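PDB 4Z7X: MdbA from Actinomyces oris, which probably catalyses disulfide bond formation in exported proteins by thiol-disulfide exchange, in a machinery linked to sortase-mediated pilus assembly. Local coordinates for residues G29-Q34 with G178-L183; A39-G44 with L92-C97; P57-Y62 with K88-A93; S68-F73 with E194-V199. All coordinates share one frame; numbering follows the deposited sequence.

Contact 1 (G29-Q34 with G178-L183); sequences GGIPKQ and GKWVKL. With 3CX ((2S)-3-(cyclohexylamino)-2-hydroxypropane-1-sulfonic acid), chain C.
Pro32 and Trp180 meet where the loop leading into the ligand pocket, with Gln34 of that pocket at its end, lies against the first turn of helix 178-190. The proline ring comes up to the indole at about a right angle. Its CD stands over one face, 3.8 Å from the centroid of the Trp180 five-membered ring and 22° off the normal, which makes a CH-pi contact. Next to it Pro32 CG reaches Trp180 CE3 at 3.7 Å, so the proline lies over the face around CD2, where the two rings join. Ile31 adds its CG2 obliquely beside the indole. An extended chi2 (-180°) carries Ile31 CD1 onward to Leu183 CD2, at 3.8 Å. Two polar links complete the contact. Lys179 NZ, which also binds Gln28 OE1, donates to Gly29 O at 2.8 Å. Trp180 N to Gly30 O, at 3.4 Å with an N-H...O angle of 126°, is only a weak bond. The indole NE1 bonds Ala39 O, farther along the same loop. An alanine in place of Trp180 would probably leave Pro32 without its flat bed and Ala39 O without this donor. The chemistry is therefore mixed: apolar packing on the buried indole side, and a lysine-to-carbonyl bond at the exposed end.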
# COMPACT_ATOMS: atom_id res chain seq x y z
N GLY A 29 -2.23 2.66 -19.67
CA GLY A 29 -0.92 2.03 -19.82
C GLY A 29 0.02 2.57 -18.74
O GLY A 29 -0.05 3.72 -18.39
N GLY A 30 0.87 1.71 -18.20
CA GLY A 30 1.79 2.15 -17.17
C GLY A 30 1.26 2.24 -15.76
O GLY A 30 1.97 2.69 -14.86
N ILE A 31 0.01 1.87 -15.58
CA ILE A 31 -0.60 1.87 -14.28
C ILE A 31 -1.24 0.50 -14.08
O ILE A 31 -1.89 -0.02 -14.99
CB ILE A 31 -1.66 3.01 -14.18
CG1 ILE A 31 -0.99 4.38 -14.46
CG2 ILE A 31 -2.37 2.99 -12.81
CD1 ILE A 31 -1.89 5.58 -14.39
N PRO A 32 -1.06 -0.11 -12.88
CA PRO A 32 -1.66 -1.44 -12.72
C PRO A 32 -3.16 -1.47 -13.02
O PRO A 32 -3.88 -0.50 -12.73
CB PRO A 32 -1.34 -1.82 -11.28
CG PRO A 32 -0.16 -0.95 -10.93
CD PRO A 32 -0.40 0.33 -11.67
N LYS A 33 -3.62 -2.59 -13.58
CA LYS A 33 -5.01 -2.70 -14.04
C LYS A 33 -6.05 -2.46 -12.96
O LYS A 33 -7.13 -1.97 -13.26
CB LYS A 33 -5.23 -4.09 -14.64
CG LYS A 33 -4.45 -4.36 -15.92
CD LYS A 33 -4.47 -5.86 -16.27
CE LYS A 33 -3.49 -6.67 -15.39
NZ LYS A 33 -3.50 -8.15 -15.62
N GLN A 34 -5.78 -2.87 -11.74
CA GLN A 34 -6.76 -2.74 -10.67
C GLN A 34 -6.59 -1.44 -9.85
O GLN A 34 -7.30 -1.22 -8.91
CB GLN A 34 -6.79 -4.00 -9.77
CG GLN A 34 -7.17 -5.28 -10.51
CD GLN A 34 -7.69 -6.38 -9.60
OE1 GLN A 34 -8.77 -6.25 -9.01
NE2 GLN A 34 -6.94 -7.51 -9.50
N GLY A 178 6.23 3.86 -14.22
CA GLY A 178 6.55 5.25 -13.89
C GLY A 178 5.36 6.15 -13.86
O GLY A 178 5.34 7.09 -13.10
N LYS A 179 4.37 5.88 -14.72
CA LYS A 179 3.14 6.69 -14.70
C LYS A 179 2.38 6.54 -13.39
O LYS A 179 1.74 7.48 -12.89
CB LYS A 179 2.19 6.34 -15.86
CG LYS A 179 2.67 6.88 -17.19
CD LYS A 179 1.75 6.42 -18.33
CE LYS A 179 0.29 6.81 -18.17
NZ LYS A 179 -0.50 6.29 -19.35
N TRP A 180 2.45 5.36 -12.82
CA TRP A 180 1.77 5.11 -11.55
C TRP A 180 2.44 5.90 -10.43
O TRP A 180 1.78 6.49 -9.59
CB TRP A 180 1.83 3.62 -11.22
CG TRP A 180 1.09 3.21 -9.99
CD1 TRP A 180 0.00 3.80 -9.45
CD2 TRP A 180 1.40 2.11 -9.15
NE1 TRP A 180 -0.41 3.11 -8.32
CE2 TRP A 180 0.43 2.05 -8.13
CE3 TRP A 180 2.38 1.12 -9.18
CZ2 TRP A 180 0.45 1.11 -7.12
CZ3 TRP A 180 2.41 0.18 -8.17
CH2 TRP A 180 1.44 0.15 -7.18
N VAL A 181 3.76 5.88 -10.41
CA VAL A 181 4.54 6.65 -9.43
C VAL A 181 4.17 8.14 -9.54
O VAL A 181 3.86 8.80 -8.55
CB VAL A 181 6.05 6.43 -9.64
CG1 VAL A 181 6.87 7.29 -8.72
CG2 VAL A 181 6.41 4.96 -9.50
N LYS A 182 4.15 8.66 -10.78
CA LYS A 182 3.81 10.05 -10.99
C LYS A 182 2.36 10.35 -10.49
O LYS A 182 2.11 11.39 -9.87
CB LYS A 182 4.00 10.41 -12.48
CG LYS A 182 5.48 10.51 -12.86
CD LYS A 182 5.80 10.98 -14.30
CE LYS A 182 6.11 9.85 -15.29
NZ LYS A 182 7.56 9.45 -15.38
N LEU A 183 1.44 9.45 -10.74
CA LEU A 183 0.05 9.67 -10.35
C LEU A 183 -0.09 9.69 -8.83
O LEU A 183 -0.87 10.49 -8.27
CB LEU A 183 -0.86 8.59 -10.94
CG LEU A 183 -2.35 8.73 -10.70
CD1 LEU A 183 -2.92 10.00 -11.33
CD2 LEU A 183 -3.07 7.52 -11.29
OAA 3CX C . -14.64 -8.87 -3.23
OAB 3CX C . -13.94 -6.73 -2.03
OAC 3CX C . -11.04 -5.86 -2.90
OAD 3CX C . -14.46 -6.60 -4.30
CAE 3CX C . -5.00 -6.43 -5.48
CAF 3CX C . -5.72 -5.52 -6.44
CAG 3CX C . -5.75 -7.67 -5.02
CAH 3CX C . -7.16 -5.29 -5.97
CAI 3CX C . -7.18 -7.48 -4.56
CAJ 3CX C . -10.13 -7.02 -4.74
CAK 3CX C . -12.32 -7.75 -3.81
NAL 3CX C . -9.17 -5.90 -4.83
CAM 3CX C . -11.41 -6.54 -4.08
CAN 3CX C . -7.69 -6.08 -4.78
SAO 3CX C . -13.87 -7.44 -3.28

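Contact 2 (A39-G44 with L92-C97); sequences ASWTYG and LALHPC. With 3CX ((2S)-3-(cyclohexylamino)-2-hydroxypropane-1-sulfonic acid), chain C.
Leu94 is the knob and the aromatic pair Trp41 and Tyr43 makes the hollow. Leu94 CB lies almost exactly under the six-membered ring of Trp41, 3.9 Å from its centroid and 1° off the normal, a CH-pi contact. Leu94 CD1 pushes on toward the notch between the two aromatics, 3.6 Å from Trp41 CZ2 and, near the plane of the phenol at its edge, 4.1 Å from Tyr43 CE2. Trp41 NE1 spans that notch with an in-plane bond of 2.9 Å to Tyr43 OH, which also bonds Ser123. Trp41 CG stands between backbone N and carbonyl carbon (chi1 74°), and the ring extends from there over Leu94. Leu92 runs beside Tyr43, pointing the same way, while Pro96 fits obliquely against the far end of the indole. An alanine in place of Trp41 would probably open a gap above Leu94 and take from Tyr43 OH its indole donor. On the reverse face the bumps are smaller: Thr42 CG2 rests on Ala93 CB at 3.8 Å, and Ser40 CB sits over the imidazole of His95, 3.7 Å from its centroid. Four backbone bonds zip the antiparallel pair, and past its end Gly44 N donates to OAC of the bound ligand at 2.9 Å. Strand 41-43 edges the sheet; Leu124 of helix 123-140 touches Tyr43, Leu92 and Leu94, Trp180 of helix 178-190 touches Pro96, and strand 58-63 continues the sheet beyond 91-96.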
# COMPACT_ATOMS: atom_id res chain seq x y z
N ALA A 39 -4.35 6.55 -7.99
CA ALA A 39 -3.20 5.67 -7.76
C ALA A 39 -3.37 4.62 -6.65
O ALA A 39 -2.47 3.82 -6.45
CB ALA A 39 -1.90 6.45 -7.56
N SER A 40 -4.53 4.62 -5.98
CA SER A 40 -4.71 3.71 -4.85
C SER A 40 -5.17 2.33 -5.35
O SER A 40 -5.64 2.16 -6.50
CB SER A 40 -5.74 4.25 -3.83
OG SER A 40 -7.06 4.41 -4.37
N TRP A 41 -5.07 1.35 -4.47
CA TRP A 41 -5.71 0.07 -4.68
C TRP A 41 -6.36 -0.38 -3.40
O TRP A 41 -5.98 0.07 -2.32
CB TRP A 41 -4.77 -0.98 -5.24
CG TRP A 41 -3.77 -1.57 -4.36
CD1 TRP A 41 -3.85 -2.79 -3.78
CD2 TRP A 41 -2.46 -1.05 -4.01
NE1 TRP A 41 -2.70 -3.07 -3.11
CE2 TRP A 41 -1.83 -2.02 -3.22
CE3 TRP A 41 -1.78 0.15 -4.25
CZ2 TRP A 41 -0.55 -1.86 -2.72
CZ3 TRP A 41 -0.51 0.32 -3.74
CH2 TRP A 41 0.10 -0.67 -2.99
N THR A 42 -7.34 -1.28 -3.52
CA THR A 42 -8.20 -1.56 -2.38
C THR A 42 -8.47 -3.03 -2.16
O THR A 42 -8.36 -3.83 -3.09
CB THR A 42 -9.57 -0.84 -2.47
OG1 THR A 42 -10.36 -1.41 -3.51
CG2 THR A 42 -9.39 0.65 -2.75
N TYR A 43 -8.84 -3.33 -0.91
CA TYR A 43 -9.24 -4.65 -0.45
C TYR A 43 -10.55 -4.53 0.31
O TYR A 43 -10.67 -3.72 1.21
CB TYR A 43 -8.16 -5.25 0.49
CG TYR A 43 -6.79 -5.37 -0.14
CD1 TYR A 43 -6.37 -6.55 -0.75
CD2 TYR A 43 -5.91 -4.31 -0.13
CE1 TYR A 43 -5.14 -6.68 -1.34
CE2 TYR A 43 -4.65 -4.41 -0.68
CZ TYR A 43 -4.26 -5.60 -1.31
OH TYR A 43 -2.99 -5.66 -1.87
N GLY A 44 -11.53 -5.36 -0.07
CA GLY A 44 -12.79 -5.47 0.64
C GLY A 44 -13.95 -4.52 0.28
O GLY A 44 -14.99 -4.54 0.93
N LEU A 92 -9.83 -1.59 2.96
CA LEU A 92 -8.47 -1.02 3.01
C LEU A 92 -8.15 -0.38 1.67
O LEU A 92 -8.24 -1.02 0.62
CB LEU A 92 -7.44 -2.10 3.35
CG LEU A 92 -5.99 -1.63 3.39
CD1 LEU A 92 -5.76 -0.69 4.57
CD2 LEU A 92 -5.01 -2.79 3.48
N ALA A 93 -7.72 0.88 1.72
CA ALA A 93 -7.25 1.55 0.52
C ALA A 93 -5.83 2.05 0.73
O ALA A 93 -5.56 2.81 1.66
CB ALA A 93 -8.17 2.72 0.19
N LEU A 94 -4.92 1.57 -0.12
CA LEU A 94 -3.49 1.88 -0.03
C LEU A 94 -3.16 2.90 -1.09
O LEU A 94 -3.45 2.69 -2.25
CB LEU A 94 -2.64 0.64 -0.20
CG LEU A 94 -2.80 -0.42 0.90
CD1 LEU A 94 -1.94 -1.64 0.62
CD2 LEU A 94 -2.49 0.12 2.26
N HIS A 95 -2.56 4.02 -0.65
CA HIS A 95 -2.26 5.17 -1.52
C HIS A 95 -0.75 5.41 -1.55
O HIS A 95 -0.21 5.97 -0.60
CB HIS A 95 -2.93 6.44 -1.03
CG HIS A 95 -4.42 6.41 -0.94
ND1 HIS A 95 -5.24 7.13 -1.78
CD2 HIS A 95 -5.24 5.78 -0.06
CE1 HIS A 95 -6.51 6.95 -1.43
NE2 HIS A 95 -6.53 6.14 -0.37
N PRO A 96 -0.07 5.02 -2.64
CA PRO A 96 1.38 5.15 -2.70
C PRO A 96 1.79 6.55 -3.13
O PRO A 96 1.10 7.18 -3.90
CB PRO A 96 1.77 4.14 -3.78
CG PRO A 96 0.61 4.20 -4.73
CD PRO A 96 -0.60 4.39 -3.85
N CYS A 97 2.93 7.00 -2.63
CA CYS A 97 3.60 8.17 -3.16
C CYS A 97 5.11 8.08 -3.05
O CYS A 97 5.65 7.13 -2.51
CB CYS A 97 3.05 9.43 -2.49
SG CYS A 97 3.58 9.63 -0.78
OAA 3CX C . -14.64 -8.87 -3.23
OAB 3CX C . -13.94 -6.73 -2.03
OAC 3CX C . -11.04 -5.86 -2.90
OAD 3CX C . -14.46 -6.60 -4.30
CAE 3CX C . -5.00 -6.43 -5.48
CAF 3CX C . -5.72 -5.52 -6.44
CAG 3CX C . -5.75 -7.67 -5.02
CAH 3CX C . -7.16 -5.29 -5.97
CAI 3CX C . -7.18 -7.48 -4.56
CAJ 3CX C . -10.13 -7.02 -4.74
CAK 3CX C . -12.32 -7.75 -3.81
NAL 3CX C . -9.17 -5.90 -4.83
CAM 3CX C . -11.41 -6.54 -4.08
CAN 3CX C . -7.69 -6.08 -4.78
SAO 3CX C . -13.87 -7.44 -3.28

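Contact 3 (P57-Y62 with K88-A93); sequences PVLDIY and KKITLA
Asp60 brings one corner of its flat carboxylate to Ala93: OD1 lies 3.3 Å from Ala93 CB, and the same oxygen takes a hydrogen bond from His95 NE2. The Tyr62 ring, farther along the strand, is stacked with the imidazole of that His95. At the other end the Pro57 ring turns its CD to Lys89 O, 3.2 Å away. The flat carbonyl group of Pro57 is approached from above: Thr91 N bonds Pro57 O at 2.9 Å but stands 48° out of the carbonyl plane. From there the strands are joined in a regular parallel ladder. Leu59 N bonds Thr91 O at 2.8 Å, then Ala93 N bonds Leu59 O at 2.9 Å, and Ile61 N bonds Ala93 O, also at 2.9 Å. The axes of the two short strands diverge by only 19°, which agrees with this unbroken pairing. One face of the pair is apolar. Ile90 CG1 stands between its backbone N and carbonyl carbon (chi1 62°), and CD1 beyond it reaches Leu59 CD2 at 3.9 Å. Ile61 CD1 touches Leu92 CD1 at 3.8 Å. Helix 68-86 covers this face, with Ile81 on both Ile61 and Leu92 and Leu84 on Ile90. The reverse face carries Val58, Asp60, Thr91 and Ala93, and Thr91 OG1 is hydrogen-bonded to Ala56 O and, weakly, to Gly44 O. Lys88, the first residue past helix 68-86 to leave helical angles, has positive phi in a Schellman motif, ahead of strand 91-96. Strand, helix and parallel strand make a beta-alpha-beta crossover, the unit expected in a thioredoxin fold.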
# COMPACT_ATOMS: atom_id res chain seq x y z
N PRO A 57 -16.27 0.23 6.59
CA PRO A 57 -15.85 1.58 6.25
C PRO A 57 -14.43 1.62 5.75
O PRO A 57 -13.62 0.74 6.05
CB PRO A 57 -15.90 2.30 7.60
CG PRO A 57 -16.66 1.46 8.50
CD PRO A 57 -16.33 0.08 8.06
N VAL A 58 -14.12 2.66 5.02
CA VAL A 58 -12.83 2.83 4.39
C VAL A 58 -11.74 3.29 5.33
O VAL A 58 -11.86 4.35 5.95
CB VAL A 58 -12.93 3.77 3.16
CG1 VAL A 58 -11.57 3.91 2.51
CG2 VAL A 58 -13.93 3.21 2.16
N LEU A 59 -10.64 2.53 5.36
CA LEU A 59 -9.39 2.94 6.02
C LEU A 59 -8.37 3.24 4.92
O LEU A 59 -7.94 2.32 4.20
CB LEU A 59 -8.85 1.85 6.92
CG LEU A 59 -7.59 2.16 7.71
CD1 LEU A 59 -7.86 3.17 8.82
CD2 LEU A 59 -7.03 0.85 8.27
N ASP A 60 -8.02 4.52 4.78
CA ASP A 60 -7.10 4.98 3.74
C ASP A 60 -5.74 5.14 4.40
O ASP A 60 -5.62 5.83 5.43
CB ASP A 60 -7.51 6.39 3.27
CG ASP A 60 -8.71 6.41 2.38
OD1 ASP A 60 -8.66 5.76 1.34
OD2 ASP A 60 -9.73 7.10 2.70
N ILE A 61 -4.71 4.56 3.80
CA ILE A 61 -3.34 4.73 4.24
C ILE A 61 -2.49 5.29 3.08
O ILE A 61 -2.33 4.65 2.06
CB ILE A 61 -2.70 3.42 4.74
CG1 ILE A 61 -3.59 2.80 5.88
CG2 ILE A 61 -1.31 3.70 5.26
CD1 ILE A 61 -3.14 1.46 6.37
N TYR A 62 -1.99 6.50 3.30
CA TYR A 62 -1.05 7.17 2.40
C TYR A 62 0.35 6.87 2.91
O TYR A 62 0.67 7.13 4.10
CB TYR A 62 -1.28 8.69 2.34
CG TYR A 62 -2.53 9.09 1.62
CD1 TYR A 62 -3.78 9.05 2.24
CD2 TYR A 62 -2.47 9.53 0.32
CE1 TYR A 62 -4.93 9.42 1.54
CE2 TYR A 62 -3.60 9.93 -0.37
CZ TYR A 62 -4.83 9.86 0.24
OH TYR A 62 -5.98 10.23 -0.45
N LYS A 88 -14.05 -8.69 7.86
CA LYS A 88 -14.93 -7.87 7.02
C LYS A 88 -15.36 -6.58 7.70
O LYS A 88 -16.48 -6.10 7.49
CB LYS A 88 -16.14 -8.67 6.52
CG LYS A 88 -15.75 -9.97 5.81
CD LYS A 88 -14.73 -9.69 4.73
CE LYS A 88 -14.71 -10.68 3.58
NZ LYS A 88 -14.00 -10.06 2.41
N LYS A 89 -14.43 -5.98 8.47
CA LYS A 89 -14.70 -4.77 9.23
C LYS A 89 -14.18 -3.48 8.60
O LYS A 89 -14.58 -2.40 9.00
CB LYS A 89 -14.11 -4.89 10.63
CG LYS A 89 -14.81 -5.94 11.48
CD LYS A 89 -14.44 -5.88 12.95
CE LYS A 89 -15.36 -6.77 13.78
NZ LYS A 89 -16.76 -6.29 13.88
N ILE A 90 -13.25 -3.60 7.65
CA ILE A 90 -12.79 -2.42 6.91
C ILE A 90 -12.71 -2.72 5.41
O ILE A 90 -12.57 -3.88 5.00
CB ILE A 90 -11.40 -1.92 7.34
CG1 ILE A 90 -10.30 -2.97 7.09
CG2 ILE A 90 -11.40 -1.48 8.80
CD1 ILE A 90 -8.90 -2.44 7.43
N THR A 91 -12.73 -1.65 4.63
CA THR A 91 -12.25 -1.65 3.26
C THR A 91 -10.89 -0.92 3.34
O THR A 91 -10.83 0.20 3.79
CB THR A 91 -13.20 -0.84 2.39
OG1 THR A 91 -14.46 -1.50 2.33
CG2 THR A 91 -12.64 -0.67 1.01
N LEU A 92 -9.83 -1.59 2.96
CA LEU A 92 -8.47 -1.02 3.01
C LEU A 92 -8.15 -0.38 1.67
O LEU A 92 -8.24 -1.02 0.62
CB LEU A 92 -7.44 -2.10 3.35
CG LEU A 92 -5.99 -1.63 3.39
CD1 LEU A 92 -5.76 -0.69 4.57
CD2 LEU A 92 -5.01 -2.79 3.48
N ALA A 93 -7.72 0.88 1.72
CA ALA A 93 -7.25 1.55 0.52
C ALA A 93 -5.83 2.05 0.73
O ALA A 93 -5.56 2.81 1.66
CB ALA A 93 -8.17 2.72 0.19

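Contact 4 (S68-F73 with E194-V199); sequences SHCAQF and EGTPTV
Cys70 faces Pro197 across what looks like the redox centre of the thioredoxin fold: a CxxC sequence, Cys67 to Cys70, at the start of helix 68-86, with a cis-proline loop beside it. The sulfur contacts come first. SG, anti to the carbonyl carbon of Cys70 (chi1 -67°), points into the loop and lies 3.5 Å from Pro197 N and 3.6 Å from Thr196 CB. It therefore lies against the cis peptide bond joining Thr196 to Pro197 and the base of the Thr196 side chain, a placement consistent with the active-site geometry of thioredoxin relatives. Apolar contacts extend the interface beyond the sulfur. His69 CB meets Pro197 CD at 3.7 Å, although the imidazole itself leads away. One helical turn later, Phe73 approaches Pro197 CG obliquely and brings CZ to Val199 CG2 at 3.8 Å. Phe131 of helix 123-140 also packs on Cys70. Hydrogen bonding serves the segments separately: the helix has its own backbone bonds, and the loop is braced from within, where Thr198 OG1 donates to Gly195 O at 2.7 Å, tilted 34° from the carbonyl plane.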
# COMPACT_ATOMS: atom_id res chain seq x y z
N SER A 68 10.56 5.73 6.85
CA SER A 68 10.76 4.90 8.05
C SER A 68 9.56 4.86 8.96
O SER A 68 9.32 3.83 9.60
CB SER A 68 12.01 5.39 8.80
OG SER A 68 11.84 6.70 9.31
N HIS A 69 8.80 5.96 9.03
CA HIS A 69 7.60 5.95 9.83
C HIS A 69 6.53 5.02 9.25
O HIS A 69 5.80 4.33 9.99
CB HIS A 69 7.05 7.37 9.98
CG HIS A 69 7.96 8.26 10.75
ND1 HIS A 69 8.79 9.18 10.15
CD2 HIS A 69 8.18 8.36 12.08
CE1 HIS A 69 9.47 9.81 11.08
NE2 HIS A 69 9.12 9.33 12.26
N CYS A 70 6.42 4.99 7.93
CA CYS A 70 5.56 4.03 7.23
C CYS A 70 6.00 2.59 7.46
O CYS A 70 5.18 1.71 7.61
CB CYS A 70 5.53 4.32 5.72
SG CYS A 70 4.72 5.88 5.35
N ALA A 71 7.30 2.34 7.47
CA ALA A 71 7.80 0.98 7.73
C ALA A 71 7.42 0.56 9.14
O ALA A 71 7.00 -0.59 9.34
CB ALA A 71 9.32 0.91 7.52
N GLN A 72 7.56 1.46 10.11
CA GLN A 72 7.23 1.15 11.51
C GLN A 72 5.72 0.90 11.60
O GLN A 72 5.27 -0.01 12.31
CB GLN A 72 7.59 2.33 12.44
CG GLN A 72 9.09 2.57 12.62
CD GLN A 72 9.38 3.78 13.52
OE1 GLN A 72 9.83 4.82 13.04
NE2 GLN A 72 9.12 3.63 14.81
N PHE A 73 4.94 1.73 10.89
CA PHE A 73 3.49 1.62 10.91
C PHE A 73 3.06 0.28 10.39
O PHE A 73 2.22 -0.38 11.01
CB PHE A 73 2.86 2.76 10.09
CG PHE A 73 1.35 2.82 10.16
CD1 PHE A 73 0.58 2.01 9.34
CD2 PHE A 73 0.70 3.71 11.04
CE1 PHE A 73 -0.81 2.04 9.40
CE2 PHE A 73 -0.68 3.77 11.09
CZ PHE A 73 -1.44 2.93 10.27
N GLU A 194 0.47 16.44 4.20
CA GLU A 194 1.65 17.07 4.76
C GLU A 194 2.82 16.11 5.01
O GLU A 194 3.96 16.56 5.10
CB GLU A 194 1.26 17.82 6.03
CG GLU A 194 0.02 18.69 5.79
CD GLU A 194 -0.18 19.80 6.81
OE1 GLU A 194 -0.74 20.86 6.41
OE2 GLU A 194 0.21 19.62 7.98
N GLY A 195 2.55 14.84 5.16
CA GLY A 195 3.58 13.87 5.42
C GLY A 195 3.09 12.45 5.26
O GLY A 195 1.92 12.21 4.93
N THR A 196 3.98 11.50 5.52
CA THR A 196 3.62 10.07 5.52
C THR A 196 4.04 9.39 6.84
O THR A 196 5.00 9.79 7.48
CB THR A 196 4.27 9.28 4.37
OG1 THR A 196 5.68 9.49 4.37
CG2 THR A 196 3.72 9.73 3.04
N PRO A 197 3.29 8.39 7.30
CA PRO A 197 1.96 8.07 6.77
C PRO A 197 0.92 9.14 7.08
O PRO A 197 1.10 9.94 7.98
CB PRO A 197 1.62 6.77 7.51
CG PRO A 197 2.36 6.85 8.78
CD PRO A 197 3.61 7.63 8.53
N THR A 198 -0.17 9.14 6.30
CA THR A 198 -1.37 9.89 6.63
C THR A 198 -2.49 8.86 6.57
O THR A 198 -2.57 8.09 5.61
CB THR A 198 -1.66 11.08 5.67
OG1 THR A 198 -0.62 12.06 5.79
CG2 THR A 198 -2.98 11.71 6.04
N VAL A 199 -3.34 8.84 7.59
CA VAL A 199 -4.41 7.85 7.69
C VAL A 199 -5.77 8.54 7.85
O VAL A 199 -5.92 9.49 8.64
CB VAL A 199 -4.11 6.90 8.89
CG1 VAL A 199 -5.21 5.87 9.09
CG2 VAL A 199 -2.78 6.17 8.68

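Overall arrangement
Along the chain the first segments follow the order of contacts 1 to 4; contacts 2 and 3 are nested inside the loop closed by contact 1, while contact 4 crosses all three. Contacts 2 and 3 share Leu92 and Ala93 of strand 91-96, their centres about 8 Å apart, and stitch strands 41-43, 91-96 and 58-63 into one sheet. Contact 4, centred about 16 Å from contact 3, sets helix 68-86 against the start of strand 198-201, beside 58-63. Contact 1, about 13 Å from contact 2, touches it through Trp180, and both reach the bound ligand. Contacts 1 and 4 lie about 22 Å apart, centre to centre, separating the ligand-side loop from the probable redox site.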